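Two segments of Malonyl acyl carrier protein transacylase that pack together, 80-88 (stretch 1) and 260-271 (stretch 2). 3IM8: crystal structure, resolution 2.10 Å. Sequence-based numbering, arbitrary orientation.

Stretch 1 80-88: GYQPDMVAG
Stretch 2 260-271: VMQEAGISNFIE

The contact between residues 80-88 and 260-271 is apolar: no hydrogen bond crosses it, and the 315 Å² buried, counting both sides, comes mostly from apolar side chains at van der Waals distance, with some main chain of Val86. Two methionines, Met85 and Met261, cover the most surface, and they also mark the register, Met85 CA lying 7.4 Å from Met261 CA.

The backbone of stretch 1 starts at Gly80, which closes a preceding helix in a Schellman motif with phi/psi of 91/15. An extended segment follows through Tyr81 (-98/121), Gln82 (-120/129) and Pro83 (-79/152, C-gamma endo). Asp84 interrupts it at -93/-25, and a strand then runs from Met85 to Gly88 with phi between -132 and -165 and psi between 152 and 164. Stretch 2 begins in the last turn of a helix, with Val260 to Glu263 near -60/-42. Ala264 (-76/8) is the first residue to leave helical angles, and Gly265 takes a positive phi (77/24), which favours glycine. The turn is held by Ala264 N to Val260 O and by Ile266 N to Met261 O, both 2.9 Å. After Ile266 (-81/131) and Ser267 (-97/-38), a strand runs from Asn268 to Glu271.

Met85 loses 96 Å² to the other stretch, the largest share. Its CA-to-CB bond points toward stretch 2, and chi angles of -58° (m), -170° (t) and 60° (p) carry the sulfur to the turn that follows the helix. There Met85 SD lies 3.4 Å from Ala264 CB and 3.6 Å from Ile266 CG2, so one atom touches the residues before and after Gly265. Both partners direct CA-to-CB toward stretch 1; Ile266 does so with chi1 at 104°, between wells, and chi2 at 83° (p).

Met261 gives up 73 Å² and reaches back from the helix. With chi1 at -55° (m), chi2 at 169° (t) and chi3 at 136°, off any well, its terminal methyl is laid against the strand. Met261 CE is 4.1 Å from Met85 CB, 3.6 Å from Val86 C and 3.7 Å from Ala87 CB, so this single methyl spans three consecutive residues. The alternation expected of a strand explains the pattern: Met85 and Ala87 direct CB toward stretch 2, whereas Val86, chi1 -60° (m), directs its own away and meets Met261 through its main chain.

A separate, smaller contact lies near the start of stretch 1. Tyr81, chi1 -60° (m) and chi2 73°, and Ile270, chi1 -67° (m) and chi2 173° (t), point CA-to-CB toward each other's stretch, and Tyr81 CD2 comes within 3.8 Å of Ile270 CD1. The methyl approaches the ring obliquely. Ile270 loses 32 Å² and Tyr81 30 Å². Between this pair and the methionines, Gln82 and Pro83 make no contact with stretch 2.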

# COMPACT_ATOMS: atom_id res chain seq x y z
N GLY A 80 -2.69 -13.49 19.87
CA GLY A 80 -4.05 -13.15 20.28
C GLY A 80 -4.65 -11.83 19.81
O GLY A 80 -5.66 -11.39 20.40
N TYR A 81 -4.04 -11.17 18.80
CA TYR A 81 -4.65 -9.98 18.16
C TYR A 81 -5.35 -10.35 16.88
O TYR A 81 -4.72 -10.83 15.94
CB TYR A 81 -3.63 -8.87 17.82
CG TYR A 81 -2.89 -8.34 18.98
CD1 TYR A 81 -1.92 -9.10 19.59
CD2 TYR A 81 -3.16 -7.08 19.47
CE1 TYR A 81 -1.24 -8.63 20.70
CE2 TYR A 81 -2.48 -6.59 20.56
CZ TYR A 81 -1.50 -7.38 21.16
OH TYR A 81 -0.80 -6.94 22.24
N GLN A 82 -6.64 -10.07 16.83
CA GLN A 82 -7.46 -10.31 15.66
C GLN A 82 -8.02 -8.93 15.21
O GLN A 82 -8.57 -8.20 16.04
CB GLN A 82 -8.57 -11.32 16.05
CG GLN A 82 -9.64 -11.61 15.00
CD GLN A 82 -9.05 -11.91 13.61
OE1 GLN A 82 -8.01 -12.59 13.48
NE2 GLN A 82 -9.72 -11.37 12.56
N PRO A 83 -7.88 -8.55 13.91
CA PRO A 83 -8.43 -7.21 13.56
C PRO A 83 -9.95 -7.17 13.36
O PRO A 83 -10.54 -8.17 13.00
CB PRO A 83 -7.72 -6.90 12.23
CG PRO A 83 -7.48 -8.20 11.64
CD PRO A 83 -7.10 -9.11 12.81
N ASP A 84 -10.56 -6.01 13.60
CA ASP A 84 -11.99 -5.84 13.34
C ASP A 84 -12.25 -5.27 11.95
O ASP A 84 -13.34 -5.47 11.35
CB ASP A 84 -12.62 -4.94 14.44
CG ASP A 84 -12.47 -5.57 15.83
OD1 ASP A 84 -13.06 -6.63 16.04
OD2 ASP A 84 -11.71 -5.07 16.68
N MET A 85 -11.26 -4.57 11.43
CA MET A 85 -11.29 -4.00 10.06
C MET A 85 -9.86 -3.95 9.54
O MET A 85 -8.92 -3.86 10.34
CB MET A 85 -11.86 -2.56 10.04
CG MET A 85 -13.25 -2.41 10.60
SD MET A 85 -14.00 -0.80 10.29
CE MET A 85 -13.99 -0.73 8.54
N VAL A 86 -9.69 -4.00 8.22
CA VAL A 86 -8.36 -3.87 7.61
C VAL A 86 -8.33 -2.86 6.47
O VAL A 86 -9.36 -2.53 5.93
CB VAL A 86 -7.80 -5.22 7.09
CG1 VAL A 86 -7.67 -6.24 8.23
CG2 VAL A 86 -8.66 -5.77 5.92
N ALA A 87 -7.12 -2.44 6.07
CA ALA A 87 -6.85 -1.62 4.91
C ALA A 87 -5.34 -1.76 4.70
O ALA A 87 -4.61 -2.20 5.62
CB ALA A 87 -7.21 -0.13 5.18
N GLY A 88 -4.86 -1.40 3.52
CA GLY A 88 -3.42 -1.47 3.24
C GLY A 88 -3.11 -0.50 2.12
O GLY A 88 -3.99 -0.22 1.29
N VAL A 260 -13.54 6.54 7.59
CA VAL A 260 -14.45 5.40 7.61
C VAL A 260 -14.19 4.45 8.80
O VAL A 260 -15.16 3.98 9.45
CB VAL A 260 -14.43 4.60 6.26
CG1 VAL A 260 -15.13 3.24 6.38
CG2 VAL A 260 -15.07 5.44 5.12
N MET A 261 -12.93 4.11 9.08
CA MET A 261 -12.67 3.27 10.25
C MET A 261 -13.03 3.99 11.59
O MET A 261 -13.62 3.39 12.45
CB MET A 261 -11.22 2.74 10.26
CG MET A 261 -10.84 2.00 9.01
SD MET A 261 -9.09 1.70 8.97
CE MET A 261 -9.05 0.03 8.43
N GLN A 262 -12.66 5.25 11.75
CA GLN A 262 -13.06 6.01 12.97
C GLN A 262 -14.59 6.10 13.12
O GLN A 262 -15.10 5.84 14.21
CB GLN A 262 -12.42 7.41 13.02
CG GLN A 262 -10.92 7.27 12.93
CD GLN A 262 -10.22 8.51 13.30
OE1 GLN A 262 -10.17 9.45 12.52
NE2 GLN A 262 -9.68 8.54 14.52
N GLU A 263 -15.30 6.38 12.03
CA GLU A 263 -16.77 6.24 12.05
C GLU A 263 -17.27 4.82 12.38
O GLU A 263 -18.31 4.69 13.03
CB GLU A 263 -17.42 6.71 10.75
CG GLU A 263 -17.53 8.22 10.62
CD GLU A 263 -18.61 8.85 11.55
OE1 GLU A 263 -18.25 9.83 12.25
OE2 GLU A 263 -19.78 8.37 11.61
N ALA A 264 -16.55 3.76 11.97
CA ALA A 264 -17.02 2.40 12.30
C ALA A 264 -16.71 2.11 13.75
O ALA A 264 -16.90 0.97 14.22
CB ALA A 264 -16.39 1.32 11.41
N GLY A 265 -16.26 3.15 14.44
CA GLY A 265 -15.90 3.08 15.84
C GLY A 265 -14.57 2.42 16.15
O GLY A 265 -14.37 1.94 17.27
N ILE A 266 -13.63 2.39 15.21
CA ILE A 266 -12.37 1.72 15.60
C ILE A 266 -11.48 2.69 16.42
O ILE A 266 -11.28 3.83 16.02
CB ILE A 266 -11.62 0.92 14.45
CG1 ILE A 266 -10.42 1.68 13.94
CG2 ILE A 266 -12.52 0.44 13.32
CD1 ILE A 266 -9.25 1.46 14.81
N SER A 267 -10.96 2.22 17.58
CA SER A 267 -10.16 3.07 18.50
C SER A 267 -8.62 2.94 18.36
O SER A 267 -7.87 3.95 18.45
CB SER A 267 -10.58 2.83 19.96
OG SER A 267 -10.52 1.45 20.28
N ASN A 268 -8.17 1.72 18.12
CA ASN A 268 -6.78 1.30 18.17
C ASN A 268 -6.25 0.99 16.74
O ASN A 268 -6.89 0.25 15.99
CB ASN A 268 -6.80 0.01 19.00
CG ASN A 268 -5.57 -0.16 19.86
OD1 ASN A 268 -4.92 -1.23 19.82
ND2 ASN A 268 -5.24 0.87 20.65
N PHE A 269 -5.09 1.50 16.35
CA PHE A 269 -4.53 1.16 15.00
C PHE A 269 -3.21 0.41 15.09
O PHE A 269 -2.32 0.87 15.80
CB PHE A 269 -4.38 2.38 14.07
CG PHE A 269 -5.69 3.04 13.68
CD1 PHE A 269 -6.33 2.69 12.49
CD2 PHE A 269 -6.25 4.05 14.49
CE1 PHE A 269 -7.52 3.30 12.11
CE2 PHE A 269 -7.46 4.69 14.11
CZ PHE A 269 -8.09 4.31 12.93
N ILE A 270 -3.08 -0.72 14.39
CA ILE A 270 -1.78 -1.48 14.41
C ILE A 270 -1.29 -1.53 12.98
O ILE A 270 -1.98 -2.11 12.12
CB ILE A 270 -1.88 -2.89 15.04
CG1 ILE A 270 -2.19 -2.78 16.57
CG2 ILE A 270 -0.56 -3.65 14.91
CD1 ILE A 270 -2.48 -4.12 17.26
N GLU A 271 -0.16 -0.89 12.73
CA GLU A 271 0.40 -0.95 11.38
C GLU A 271 1.27 -2.19 11.31
O GLU A 271 2.15 -2.42 12.16
CB GLU A 271 1.19 0.33 11.04
CG GLU A 271 1.98 0.19 9.74
CD GLU A 271 2.67 1.45 9.37
OE1 GLU A 271 2.83 2.31 10.26
OE2 GLU A 271 3.07 1.59 8.20